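Local coordinates for protein filamentous hemagglutinin (Bordetella pertussis, PDB 1RWR) that serves as the N-terminal secretion domain of a Bordetella pertussis adhesin, a beta-helix probably recognised by its outer-membrane partner during two-partner secretion, at residues G29-N34 / G134-D139; L114-L117 / N121-L124; V186-N191 / Y215-T220; L232-S235 / G240-Q243; G271-K276 / G284-G289. All coordinates share one frame; numbering follows the deposited sequence.

Contact 1: residues G29-N34 / G134-D139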
loop_
_atom_site.group_PDB
_atom_site.type_symbol
_atom_site.label_atom_id
_atom_site.label_comp_id
_atom_site.label_asym_id
_atom_site.label_seq_id
_atom_site.Cartn_x
_atom_site.Cartn_y
_atom_site.Cartn_z
ATOM N N GLY A 29 -20.644 8.242 -1.017
ATOM C CA GLY A 29 -19.791 7.816 0.064
ATOM C C GLY A 29 -18.402 8.439 0.082
ATOM O O GLY A 29 -17.613 8.069 0.903
ATOM N N GLY A 30 -18.135 9.389 -0.804
ATOM C CA GLY A 30 -16.907 10.136 -0.849
ATOM C C GLY A 30 -15.813 9.482 -1.645
ATOM O O GLY A 30 -14.673 9.964 -1.639
ATOM N N VAL A 31 -16.118 8.406 -2.344
ATOM C CA VAL A 31 -15.072 7.703 -3.116
ATOM C C VAL A 31 -15.005 8.234 -4.554
ATOM O O VAL A 31 -15.992 8.198 -5.292
ATOM C CB VAL A 31 -15.348 6.172 -3.159
ATOM C CG1 VAL A 31 -14.343 5.444 -4.072
ATOM C CG2 VAL A 31 -15.364 5.579 -1.754
ATOM N N SER A 32 -13.824 8.644 -4.992
ATOM C CA SER A 32 -13.594 9.027 -6.368
ATOM C C SER A 32 -12.930 7.827 -7.043
ATOM O O SER A 32 -11.812 7.465 -6.682
ATOM C CB SER A 32 -12.690 10.243 -6.431
ATOM O OG SER A 32 -12.299 10.548 -7.769
ATOM N N HIS A 33 -13.641 7.209 -7.987
ATOM C CA HIS A 33 -13.188 6.003 -8.671
ATOM C C HIS A 33 -12.656 6.404 -10.042
ATOM O O HIS A 33 -13.401 6.823 -10.929
ATOM C CB HIS A 33 -14.344 4.996 -8.761
ATOM C CG HIS A 33 -13.931 3.642 -9.220
ATOM N ND1 HIS A 33 -14.745 2.538 -9.109
ATOM C CD2 HIS A 33 -12.785 3.216 -9.813
ATOM C CE1 HIS A 33 -14.112 1.483 -9.592
ATOM N NE2 HIS A 33 -12.918 1.866 -10.026
ATOM N N ASN A 34 -11.339 6.321 -10.194
ATOM C CA ASN A 34 -10.661 6.751 -11.389
ATOM C C ASN A 34 -10.070 5.545 -12.098
ATOM O O ASN A 34 -9.257 4.826 -11.512
ATOM C CB ASN A 34 -9.550 7.698 -11.012
ATOM C CG ASN A 34 -10.075 8.925 -10.325
ATOM O OD1 ASN A 34 -10.531 9.846 -11.018
ATOM N ND2 ASN A 34 -10.170 8.897 -8.961
ATOM N N GLY A 134 -19.550 4.127 -0.263
ATOM C CA GLY A 134 -18.361 4.296 0.566
ATOM C C GLY A 134 -17.549 3.031 0.797
ATOM O O GLY A 134 -16.403 3.099 1.292
ATOM N N ARG A 135 -18.111 1.875 0.459
ATOM C CA ARG A 135 -17.466 0.593 0.766
ATOM C C ARG A 135 -16.624 0.133 -0.419
ATOM O O ARG A 135 -17.118 -0.001 -1.520
ATOM C CB ARG A 135 -18.503 -0.468 1.098
ATOM C CG ARG A 135 -19.673 0.004 2.015
ATOM C CD ARG A 135 -19.251 0.705 3.304
ATOM N NE ARG A 135 -20.396 1.370 3.932
ATOM C CZ ARG A 135 -20.404 2.605 4.444
ATOM N NH1 ARG A 135 -19.312 3.386 4.436
ATOM N NH2 ARG A 135 -21.529 3.063 4.973
ATOM N N ILE A 136 -15.343 -0.119 -0.165
ATOM C CA ILE A 136 -14.415 -0.570 -1.182
ATOM C C ILE A 136 -13.881 -1.936 -0.772
ATOM O O ILE A 136 -13.276 -2.078 0.284
ATOM C CB ILE A 136 -13.228 0.394 -1.292
ATOM C CG1 ILE A 136 -13.678 1.838 -1.621
ATOM C CG2 ILE A 136 -12.271 -0.134 -2.338
ATOM C CD1 ILE A 136 -12.621 2.844 -1.535
ATOM N N GLY A 137 -14.121 -2.953 -1.585
ATOM C CA GLY A 137 -13.515 -4.266 -1.395
ATOM C C GLY A 137 -12.471 -4.476 -2.462
ATOM O O GLY A 137 -12.606 -3.993 -3.590
ATOM N N LEU A 138 -11.394 -5.150 -2.097
ATOM C CA LEU A 138 -10.295 -5.399 -3.013
ATOM C C LEU A 138 -10.152 -6.890 -3.148
ATOM O O LEU A 138 -9.792 -7.553 -2.179
ATOM C CB LEU A 138 -9.000 -4.814 -2.429
ATOM C CG LEU A 138 -9.040 -3.294 -2.240
ATOM C CD1 LEU A 138 -7.861 -2.803 -1.448
ATOM C CD2 LEU A 138 -9.154 -2.561 -3.588
ATOM N N ASP A 139 -10.401 -7.433 -4.326
ATOM C CA ASP A 139 -10.335 -8.879 -4.512
ATOM C C ASP A 139 -9.011 -9.217 -5.154
ATOM O O ASP A 139 -8.808 -9.044 -6.350
ATOM C CB ASP A 139 -11.475 -9.373 -5.378
ATOM C CG ASP A 139 -12.762 -9.351 -4.646
ATOM O OD1 ASP A 139 -12.748 -9.664 -3.434
ATOM O OD2 ASP A 139 -13.809 -9.002 -5.220
#
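Gly29 comes up against Gly134 with bare backbone on both sides. With no side chain in between, its CA lies 3.7 Å from Gly134 N, and the two CA atoms are 3.8 Å apart. No hydrogen bond links the segments here, so this end is a backbone-to-backbone van der Waals contact between two loops. Gly30 then carries the chain round at positive phi and delivers it into the strand that starts at Val31.

Val31 makes the main side-chain contact. Its side chain is turned toward 134-139, with CG1 opposite the backbone N (chi1 175°) and CG2 beside that N, and this spreads both methyls over the end of Ile136. Ile136 CD1 sits 3.9 Å from Val31 CG2 and 4.0 Å from Val31 CG1, at the tip of an extended isoleucine chain, and the two side chains run at a slant to one another. CG2 of Val31 also reaches back to Gly134 CA at 4.0 Å, so one methyl touches both the glycine before the strand and the isoleucine within it.

Further on, the polar side chains bond within the strand and to the chain before it. Asn34 ND2 donates to Ser32 OG (2.9 Å, 151°), with the acceptor tilted 24° from the amide plane, and Ser32 OG also bonds Ala24 O.

Strand 31-36 is an outermost strand of the long parallel sheet of the beta-helix, bonded along one side to strand 75-80. Strand 135-140 belongs to a separate four-stranded antiparallel sheet; its neighbour 128-132 joins the packing through Val131, which lies against Val31 and His33, while Ile136 also meets His195.

Contact 2: residues L114-L117 / N121-L124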
loop_
_atom_site.group_PDB
_atom_site.type_symbol
_atom_site.label_atom_id
_atom_site.label_comp_id
_atom_site.label_asym_id
_atom_site.label_seq_id
_atom_site.Cartn_x
_atom_site.Cartn_y
_atom_site.Cartn_z
ATOM N N LEU A 114 9.063 6.216 -2.744
ATOM C CA LEU A 114 7.701 6.744 -2.741
ATOM C C LEU A 114 7.425 7.494 -1.446
ATOM O O LEU A 114 7.788 7.034 -0.383
ATOM C CB LEU A 114 6.695 5.605 -2.923
ATOM C CG LEU A 114 5.231 6.004 -3.199
ATOM C CD1 LEU A 114 5.096 6.692 -4.524
ATOM C CD2 LEU A 114 4.283 4.812 -3.119
ATOM N N SER A 115 6.755 8.635 -1.539
ATOM C CA SER A 115 6.297 9.347 -0.337
ATOM C C SER A 115 4.915 9.935 -0.632
ATOM O O SER A 115 4.363 9.765 -1.746
ATOM C CB SER A 115 7.290 10.442 0.075
ATOM O OG SER A 115 7.381 11.361 -0.961
ATOM N N THR A 116 4.349 10.635 0.343
ATOM C CA THR A 116 3.042 11.270 0.156
ATOM C C THR A 116 2.998 12.641 0.828
ATOM O O THR A 116 3.794 12.922 1.735
ATOM C CB THR A 116 1.864 10.410 0.707
ATOM O OG1 THR A 116 1.933 10.323 2.132
ATOM C CG2 THR A 116 1.865 8.971 0.205
ATOM N N LEU A 117 2.027 13.448 0.411
ATOM C CA LEU A 117 1.738 14.720 1.033
ATOM C C LEU A 117 0.227 14.890 1.019
ATOM O O LEU A 117 -0.395 14.854 -0.038
ATOM C CB LEU A 117 2.391 15.882 0.257
ATOM C CG LEU A 117 3.903 16.005 0.357
ATOM C CD1 LEU A 117 4.429 17.071 -0.593
ATOM C CD2 LEU A 117 4.288 16.388 1.794
ATOM N N ASN A 121 -4.031 8.204 4.292
ATOM C CA ASN A 121 -3.577 6.803 4.336
ATOM C C ASN A 121 -3.273 6.395 2.904
ATOM O O ASN A 121 -3.759 7.029 1.953
ATOM C CB ASN A 121 -4.662 5.871 4.871
ATOM C CG ASN A 121 -5.093 6.211 6.282
ATOM O OD1 ASN A 121 -4.316 6.038 7.210
ATOM N ND2 ASN A 121 -6.331 6.737 6.451
ATOM N N LEU A 122 -2.500 5.333 2.725
ATOM C CA LEU A 122 -2.134 4.838 1.393
ATOM C C LEU A 122 -2.222 3.336 1.329
ATOM O O LEU A 122 -1.635 2.655 2.174
ATOM C CB LEU A 122 -0.689 5.232 1.023
ATOM C CG LEU A 122 -0.106 4.767 -0.304
ATOM C CD1 LEU A 122 -0.902 5.245 -1.531
ATOM C CD2 LEU A 122 1.261 5.243 -0.478
ATOM N N THR A 123 -2.941 2.815 0.332
ATOM C CA THR A 123 -3.013 1.390 0.031
ATOM C C THR A 123 -2.528 1.134 -1.393
ATOM O O THR A 123 -2.997 1.795 -2.350
ATOM C CB THR A 123 -4.456 0.962 0.121
ATOM O OG1 THR A 123 -4.999 1.356 1.404
ATOM C CG2 THR A 123 -4.645 -0.537 -0.050
ATOM N N LEU A 124 -1.585 0.193 -1.535
ATOM C CA LEU A 124 -1.096 -0.279 -2.822
ATOM C C LEU A 124 -1.558 -1.702 -2.968
ATOM O O LEU A 124 -1.297 -2.535 -2.093
ATOM C CB LEU A 124 0.420 -0.221 -2.871
ATOM C CG LEU A 124 1.011 1.154 -2.630
ATOM C CD1 LEU A 124 2.552 1.064 -2.804
ATOM C CD2 LEU A 124 0.378 2.191 -3.576
#
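Leu122 sends one methyl, CD2, between two residues of strand 114-117: it lies 3.8 Å from Thr116 CG2 and 4.0 Å from Leu114 CD2. Its CG is trans to the backbone N (chi1 178°), which extends the branch toward the facing strand. With Leu114 the meeting is methyl to methyl, end on. Thr116 comes in at a slant; its OG1 stands between the backbone N and the carbonyl carbon (chi1 67°), leaving CG2 to make the apolar contact.

Two residues on, Leu124 points to the same side. Its CD1 meets Leu114 CD2 at 4.1 Å, again end to end, so that one methyl of Leu114 touches both leucines. No hydrogen bond crosses; the strand axes stay 9.0 Å apart at 143°, a spacing for facing sheets rather than paired strands.

This is the inside of a right-handed beta-helix, where successive strands of one coil face each other across an apolar interior. Strand 114-117 lies next to 91-96, whose Leu92 also touches Leu114 and Leu122, and Leu114 bonds through its backbone to Gly151 and Asn153. Strand 119-125 runs between 99-104 and 159-164, and from these Leu101, Ile103 and Phe160 close around the two leucines, with Leu157 lying on both Thr116 and Leu122.

Contact 3: residues V186-N191 / Y215-T220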
loop_
_atom_site.group_PDB
_atom_site.type_symbol
_atom_site.label_atom_id
_atom_site.label_comp_id
_atom_site.label_asym_id
_atom_site.label_seq_id
_atom_site.Cartn_x
_atom_site.Cartn_y
_atom_site.Cartn_z
ATOM N N VAL A 186 1.166 -5.585 5.501
ATOM C CA VAL A 186 1.451 -6.270 4.250
ATOM C C VAL A 186 0.578 -7.537 4.287
ATOM O O VAL A 186 0.673 -8.349 5.233
ATOM C CB VAL A 186 2.928 -6.641 4.113
ATOM C CG1 VAL A 186 3.162 -7.417 2.810
ATOM C CG2 VAL A 186 3.811 -5.436 4.164
ATOM N N VAL A 187 -0.319 -7.661 3.314
ATOM C CA VAL A 187 -1.334 -8.727 3.299
ATOM C C VAL A 187 -1.204 -9.440 1.965
ATOM O O VAL A 187 -1.490 -8.847 0.889
ATOM C CB VAL A 187 -2.728 -8.144 3.470
ATOM C CG1 VAL A 187 -3.817 -9.222 3.313
ATOM C CG2 VAL A 187 -2.840 -7.409 4.818
ATOM N N ALA A 188 -0.724 -10.683 2.014
ATOM C CA ALA A 188 -0.501 -11.478 0.822
ATOM C C ALA A 188 -1.457 -12.638 0.734
ATOM O O ALA A 188 -1.968 -13.111 1.766
ATOM C CB ALA A 188 0.937 -11.977 0.775
ATOM N N GLY A 189 -1.718 -13.077 -0.482
ATOM C CA GLY A 189 -2.577 -14.233 -0.733
ATOM C C GLY A 189 -3.867 -13.843 -1.435
ATOM O O GLY A 189 -4.097 -12.681 -1.755
ATOM N N ALA A 190 -4.674 -14.858 -1.715
ATOM C CA ALA A 190 -5.961 -14.666 -2.348
ATOM C C ALA A 190 -6.939 -14.280 -1.271
ATOM O O ALA A 190 -7.334 -15.101 -0.437
ATOM C CB ALA A 190 -6.391 -15.924 -3.093
ATOM N N ASN A 191 -7.246 -12.999 -1.256
ATOM C CA ASN A 191 -8.071 -12.393 -0.221
ATOM C C ASN A 191 -9.030 -11.382 -0.775
ATOM O O ASN A 191 -8.738 -10.696 -1.732
ATOM C CB ASN A 191 -7.203 -11.637 0.806
ATOM C CG ASN A 191 -6.349 -12.549 1.672
ATOM O OD1 ASN A 191 -6.857 -13.374 2.415
ATOM N ND2 ASN A 191 -5.031 -12.378 1.579
ATOM N N TYR A 215 7.634 -18.229 -0.930
ATOM C CA TYR A 215 7.373 -17.162 -0.006
ATOM C C TYR A 215 6.366 -16.190 -0.587
ATOM O O TYR A 215 6.640 -15.572 -1.596
ATOM C CB TYR A 215 8.685 -16.433 0.317
ATOM C CG TYR A 215 9.614 -17.365 1.009
ATOM C CD1 TYR A 215 9.310 -17.836 2.258
ATOM C CD2 TYR A 215 10.754 -17.822 0.382
ATOM C CE1 TYR A 215 10.147 -18.729 2.918
ATOM C CE2 TYR A 215 11.600 -18.707 1.023
ATOM C CZ TYR A 215 11.279 -19.167 2.282
ATOM O OH TYR A 215 12.112 -20.051 2.906
ATOM N N ALA A 216 5.203 -16.062 0.044
ATOM C CA ALA A 216 4.209 -15.078 -0.347
ATOM C C ALA A 216 4.628 -13.644 -0.013
ATOM O O ALA A 216 4.272 -12.700 -0.731
ATOM C CB ALA A 216 2.901 -15.399 0.343
ATOM N N ILE A 217 5.372 -13.498 1.074
ATOM C CA ILE A 217 6.040 -12.238 1.439
ATOM C C ILE A 217 7.498 -12.626 1.545
ATOM O O ILE A 217 7.843 -13.577 2.277
ATOM C CB ILE A 217 5.541 -11.666 2.782
ATOM C CG1 ILE A 217 4.038 -11.383 2.702
ATOM C CG2 ILE A 217 6.352 -10.431 3.166
ATOM C CD1 ILE A 217 3.366 -10.958 3.975
ATOM N N ASP A 218 8.345 -11.922 0.827
ATOM C CA ASP A 218 9.769 -12.166 0.872
ATOM C C ASP A 218 10.509 -10.858 0.983
ATOM O O ASP A 218 10.555 -10.105 0.043
ATOM C CB ASP A 218 10.174 -12.929 -0.383
ATOM C CG ASP A 218 11.538 -13.537 -0.287
ATOM O OD1 ASP A 218 12.200 -13.418 0.749
ATOM O OD2 ASP A 218 12.029 -14.137 -1.278
ATOM N N GLY A 219 11.025 -10.586 2.181
ATOM C CA GLY A 219 11.818 -9.399 2.452
ATOM C C GLY A 219 13.282 -9.765 2.643
ATOM O O GLY A 219 13.597 -10.685 3.361
ATOM N N THR A 220 14.163 -9.042 1.987
ATOM C CA THR A 220 15.612 -9.170 2.179
ATOM C C THR A 220 16.086 -8.277 3.305
ATOM O O THR A 220 15.328 -7.523 3.862
ATOM C CB THR A 220 16.352 -8.760 0.893
ATOM O OG1 THR A 220 16.110 -7.388 0.603
ATOM C CG2 THR A 220 15.819 -9.468 -0.348
#
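Val186, Ala188, Ala216 and Ile217 make the apolar contact, and Ile217 is its centre. Its CG1 lies trans to the carbonyl carbon (chi1 -60°), and the extended chain beyond carries CD1 to Val186 CG1 at 3.7 Å, the two side chains slanting across one another. Halfway along the isoleucine, CG1 rests 3.7 Å from Ala188 CB. That small methyl has a second neighbour in Ala216 CB at 4.0 Å, the CA atoms of the two alanines being 6.0 Å apart.

A further contact is apolar against polar: Ala188 CB also touches the backbone oxygen of Ala216, with 3.7 Å from CB to O. The closeness reflects where the two pieces of chain sit. In this beta-helix, strand 183-188 lies in the long parallel sheet, while 215-220 bends round a corner at Ala216 and Ile217 into another face, so the contact fills the inside angle between faces. Val167 and Leu169 of strand 166-169 border it from the coil before.

No polar bond crosses between the segments. Just past Ala188, Gly189 turns the chain at positive phi (113°), and Asn191 ND2 folds back to make a weak bond to Ala188 O (3.2 Å, 124°). Ser235 OG forms weak bonds with both of these groups. Asp218, on the other segment, forms a salt bridge through OD1 to NE of Arg242 in the next coil.

Contact 4: residues L232-S235 / G240-Q243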
loop_
_atom_site.group_PDB
_atom_site.type_symbol
_atom_site.label_atom_id
_atom_site.label_comp_id
_atom_site.label_asym_id
_atom_site.label_seq_id
_atom_site.Cartn_x
_atom_site.Cartn_y
_atom_site.Cartn_z
ATOM N N LEU A 232 2.119 -8.445 9.241
ATOM C CA LEU A 232 2.376 -9.238 8.045
ATOM C C LEU A 232 1.465 -10.444 8.037
ATOM O O LEU A 232 1.440 -11.218 9.006
ATOM C CB LEU A 232 3.848 -9.659 7.947
ATOM C CG LEU A 232 4.945 -8.588 8.196
ATOM C CD1 LEU A 232 6.314 -9.285 8.207
ATOM C CD2 LEU A 232 4.926 -7.507 7.181
ATOM N N VAL A 233 0.707 -10.592 6.958
ATOM C CA VAL A 233 -0.282 -11.624 6.835
ATOM C C VAL A 233 -0.120 -12.319 5.483
ATOM O O VAL A 233 -0.021 -11.657 4.459
ATOM C CB VAL A 233 -1.714 -11.063 6.951
ATOM C CG1 VAL A 233 -2.747 -12.164 6.611
ATOM C CG2 VAL A 233 -1.960 -10.465 8.340
ATOM N N SER A 234 -0.110 -13.654 5.503
ATOM C CA SER A 234 -0.090 -14.480 4.315
ATOM C C SER A 234 -1.187 -15.515 4.505
ATOM O O SER A 234 -1.193 -16.248 5.500
ATOM C CB SER A 234 1.265 -15.172 4.191
ATOM O OG SER A 234 1.281 -16.058 3.105
ATOM N N SER A 235 -2.141 -15.548 3.597
ATOM C CA SER A 235 -3.300 -16.403 3.790
ATOM C C SER A 235 -3.312 -17.691 2.939
ATOM O O SER A 235 -4.068 -18.619 3.266
ATOM C CB SER A 235 -4.575 -15.546 3.620
ATOM O OG SER A 235 -4.569 -15.079 2.333
ATOM N N GLY A 240 5.041 -19.172 2.533
ATOM C CA GLY A 240 5.775 -18.654 3.672
ATOM C C GLY A 240 5.826 -17.159 3.760
ATOM O O GLY A 240 5.617 -16.457 2.776
ATOM N N VAL A 241 6.092 -16.660 4.955
ATOM C CA VAL A 241 6.513 -15.298 5.159
ATOM C C VAL A 241 7.976 -15.312 5.555
ATOM O O VAL A 241 8.319 -15.858 6.591
ATOM C CB VAL A 241 5.735 -14.628 6.306
ATOM C CG1 VAL A 241 6.287 -13.220 6.569
ATOM C CG2 VAL A 241 4.276 -14.579 5.985
ATOM N N ARG A 242 8.813 -14.751 4.710
ATOM C CA ARG A 242 10.225 -14.580 4.995
ATOM C C ARG A 242 10.494 -13.093 5.035
ATOM O O ARG A 242 10.259 -12.371 4.070
ATOM C CB ARG A 242 11.108 -15.224 3.956
ATOM C CG ARG A 242 12.609 -15.053 4.295
ATOM C CD ARG A 242 13.512 -15.944 3.508
ATOM N NE ARG A 242 13.400 -15.731 2.068
ATOM C CZ ARG A 242 14.041 -16.454 1.166
ATOM N NH1 ARG A 242 14.833 -17.440 1.555
ATOM N NH2 ARG A 242 13.881 -16.205 -0.129
ATOM N N GLN A 243 11.020 -12.632 6.142
ATOM C CA GLN A 243 11.324 -11.222 6.298
ATOM C C GLN A 243 12.607 -11.116 7.078
ATOM O O GLN A 243 12.590 -11.156 8.321
ATOM C CB GLN A 243 10.174 -10.498 7.010
ATOM C CG GLN A 243 10.392 -8.975 7.370
ATOM C CD GLN A 243 11.011 -8.041 6.283
ATOM O OE1 GLN A 243 12.030 -8.349 5.680
ATOM N NE2 GLN A 243 10.428 -6.865 6.104
#
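Ser234 and Val241 approach most closely here, and they do it with carbon: Ser234 CB stands 3.6 Å from Val241 CG2. The serine hydroxyl lies opposite its own backbone N (chi1 176°), with OG 4.4 Å from Gly240 O, too long for a hydrogen bond. Val241 is turned so that its two methyls divide the work. CG2, beside the backbone N, faces the serine; CG1, on the other branch, looks toward Leu232, whose CD1 is 4.3 Å away.

Leu232 and Gln243 meet at about a right angle. The leucine is extended and its CD1 touches the aliphatic CG of the glutamine at 4.2 Å. A bend at chi2 (45°) then directs the amide of Gln243 away from this apolar contact to polar partners: NE2 bonds Gly223 O and OE1 takes Gly245 N. The same residue thus offers methylene to the interior packing while its amide is held from both ends by backbone groups of nearby loops.

The strand axes, 7.5 Å apart and at 150°, belong to two faces of the beta-helix with the chain turning between them. Strand 229-234 lies in the long parallel sheet between 183-188 and 252-257, and strand 240-243 runs in another between 215-219 and 261-268. Val255 packs on both Leu232 and Val241 from the following coil, Met225 on Leu232 and Gln243, and Ala216 on Ser234 from the coil before.

Contact 5: residues G271-K276 / G284-G289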
loop_
_atom_site.group_PDB
_atom_site.type_symbol
_atom_site.label_atom_id
_atom_site.label_comp_id
_atom_site.label_asym_id
_atom_site.label_seq_id
_atom_site.Cartn_x
_atom_site.Cartn_y
_atom_site.Cartn_z
ATOM N N GLY A 271 4.796 -3.283 23.636
ATOM C CA GLY A 271 3.695 -4.092 23.143
ATOM C C GLY A 271 4.084 -5.493 22.740
ATOM O O GLY A 271 5.238 -5.873 22.895
ATOM N N PRO A 272 3.123 -6.262 22.214
ATOM C CA PRO A 272 3.351 -7.663 21.903
ATOM C C PRO A 272 4.021 -7.913 20.561
ATOM O O PRO A 272 3.782 -7.209 19.576
ATOM C CB PRO A 272 1.941 -8.244 21.867
ATOM C CG PRO A 272 1.140 -7.133 21.350
ATOM C CD PRO A 272 1.726 -5.875 21.956
ATOM N N LEU A 273 4.834 -8.957 20.546
ATOM C CA LEU A 273 5.404 -9.527 19.341
ATOM C C LEU A 273 4.761 -10.915 19.196
ATOM O O LEU A 273 4.957 -11.797 20.030
ATOM C CB LEU A 273 6.933 -9.571 19.480
ATOM C CG LEU A 273 7.807 -9.446 18.241
ATOM C CD1 LEU A 273 9.235 -9.124 18.580
ATOM C CD2 LEU A 273 7.712 -10.781 17.519
ATOM N N SER A 274 3.938 -11.100 18.177
ATOM C CA SER A 274 3.196 -12.334 18.028
ATOM C C SER A 274 3.380 -12.937 16.636
ATOM O O SER A 274 3.152 -12.252 15.598
ATOM C CB SER A 274 1.741 -12.044 18.321
ATOM O OG SER A 274 0.919 -13.121 17.926
ATOM N N LEU A 275 3.795 -14.199 16.605
ATOM C CA LEU A 275 4.010 -14.941 15.364
ATOM C C LEU A 275 3.136 -16.202 15.339
ATOM O O LEU A 275 3.205 -17.056 16.242
ATOM C CB LEU A 275 5.484 -15.296 15.170
ATOM C CG LEU A 275 6.547 -14.192 15.418
ATOM C CD1 LEU A 275 7.953 -14.744 15.220
ATOM C CD2 LEU A 275 6.372 -12.948 14.522
ATOM N N LYS A 276 2.295 -16.331 14.339
ATOM C CA LYS A 276 1.402 -17.458 14.296
ATOM C C LYS A 276 1.463 -18.027 12.894
ATOM O O LYS A 276 1.040 -17.375 11.938
ATOM C CB LYS A 276 -0.042 -17.070 14.641
ATOM C CG LYS A 276 -0.262 -16.338 15.973
ATOM C CD LYS A 276 -0.603 -17.278 17.110
ATOM C CE LYS A 276 -1.349 -16.573 18.272
ATOM N NZ LYS A 276 -1.562 -17.573 19.387
ATOM N N GLY A 284 15.198 -14.739 14.388
ATOM C CA GLY A 284 16.575 -14.462 14.775
ATOM C C GLY A 284 16.788 -13.971 16.196
ATOM O O GLY A 284 17.299 -14.767 17.018
ATOM N N LYS A 285 16.622 -12.669 16.453
ATOM C CA LYS A 285 16.612 -12.108 17.819
ATOM C C LYS A 285 15.302 -11.340 17.978
ATOM O O LYS A 285 15.044 -10.402 17.212
ATOM C CB LYS A 285 17.783 -11.139 18.116
ATOM C CG LYS A 285 19.197 -11.776 18.090
ATOM C CD LYS A 285 20.282 -10.903 18.762
ATOM C CE LYS A 285 20.477 -9.556 18.044
ATOM N NZ LYS A 285 21.673 -8.749 18.510
ATOM N N LEU A 286 14.505 -11.710 18.969
ATOM C CA LEU A 286 13.283 -10.984 19.284
ATOM C C LEU A 286 13.450 -10.225 20.610
ATOM O O LEU A 286 14.075 -10.728 21.558
ATOM C CB LEU A 286 12.104 -11.935 19.391
ATOM C CG LEU A 286 11.846 -12.824 18.177
ATOM C CD1 LEU A 286 10.710 -13.770 18.458
ATOM C CD2 LEU A 286 11.516 -11.958 16.953
ATOM N N ALA A 287 12.881 -9.025 20.698
ATOM C CA ALA A 287 12.896 -8.298 21.963
ATOM C C ALA A 287 11.657 -7.471 22.088
ATOM O O ALA A 287 11.126 -7.005 21.090
ATOM C CB ALA A 287 14.105 -7.451 22.089
ATOM N N SER A 288 11.156 -7.357 23.320
ATOM C CA SER A 288 10.026 -6.509 23.652
ATOM C C SER A 288 10.418 -5.750 24.927
ATOM O O SER A 288 10.929 -6.357 25.890
ATOM C CB SER A 288 8.758 -7.328 23.853
ATOM O OG SER A 288 7.649 -6.529 24.271
ATOM N N GLY A 289 10.232 -4.436 24.949
ATOM C CA GLY A 289 10.710 -3.639 26.075
ATOM C C GLY A 289 9.914 -3.833 27.353
ATOM O O GLY A 289 10.303 -3.320 28.456
#
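Ser288 and Gly271 supply the polar link: Ser288 OG donates to Gly271 O at 2.9 Å. The hydroxyl approaches nearly end-on to the carbonyl (C=O...O angle 158°), 19° out of its plane. Ser288 OG lies trans to the backbone N, which swings it across to the facing segment, and the oxygen has a second bond with Ala292 N. It therefore ties the loop residue Gly271 to strand 285-288 and to the chain entering the next coil.

The apolar part rests on three leucines. Leu286 CD2 sits 4.0 Å from both CD1 and CD2 of Leu273, as the two side chains slope across each other. Leu275 adds a looser touch, its CD1 being 4.4 Å from Leu286 CD1. In addition, Leu273 CD1 lies 3.8 Å from Ala287 O, a methyl against a backbone carbonyl.

Facing across the last coils of the beta-helix, the strands have axes 7.5 Å apart at 142°. Strand 272-277 runs between 252-257 and 292-296, and 285-288 pairs with 261-268. From these neighbours Ala266 and Val293 each pack on both Leu273 and Leu286, while Leu263 meets Leu275.

The long parallel sheet reaches every contact and makes the set a walk along the beta-helix. Contacts 2, 3 and 4 are buried interior packing between faces; contacts 1 and 5 are only partly buried. Contacts 3 and 4 hold neighbouring strands in two sheets, their centres 5 Å apart, and are joined by probable backbone hydrogen bonds in both sheets, Gly219 N to Arg242 O and Ala188 N to Val233 O. Contact 1 differs in kind, setting an added antiparallel sheet against the beta-helix; it touches contact 2 where Leu138 meets Thr123. Across their segments the first four are purely van der Waals, whereas contact 5, toward the C-terminal end, adds a hydrogen bond.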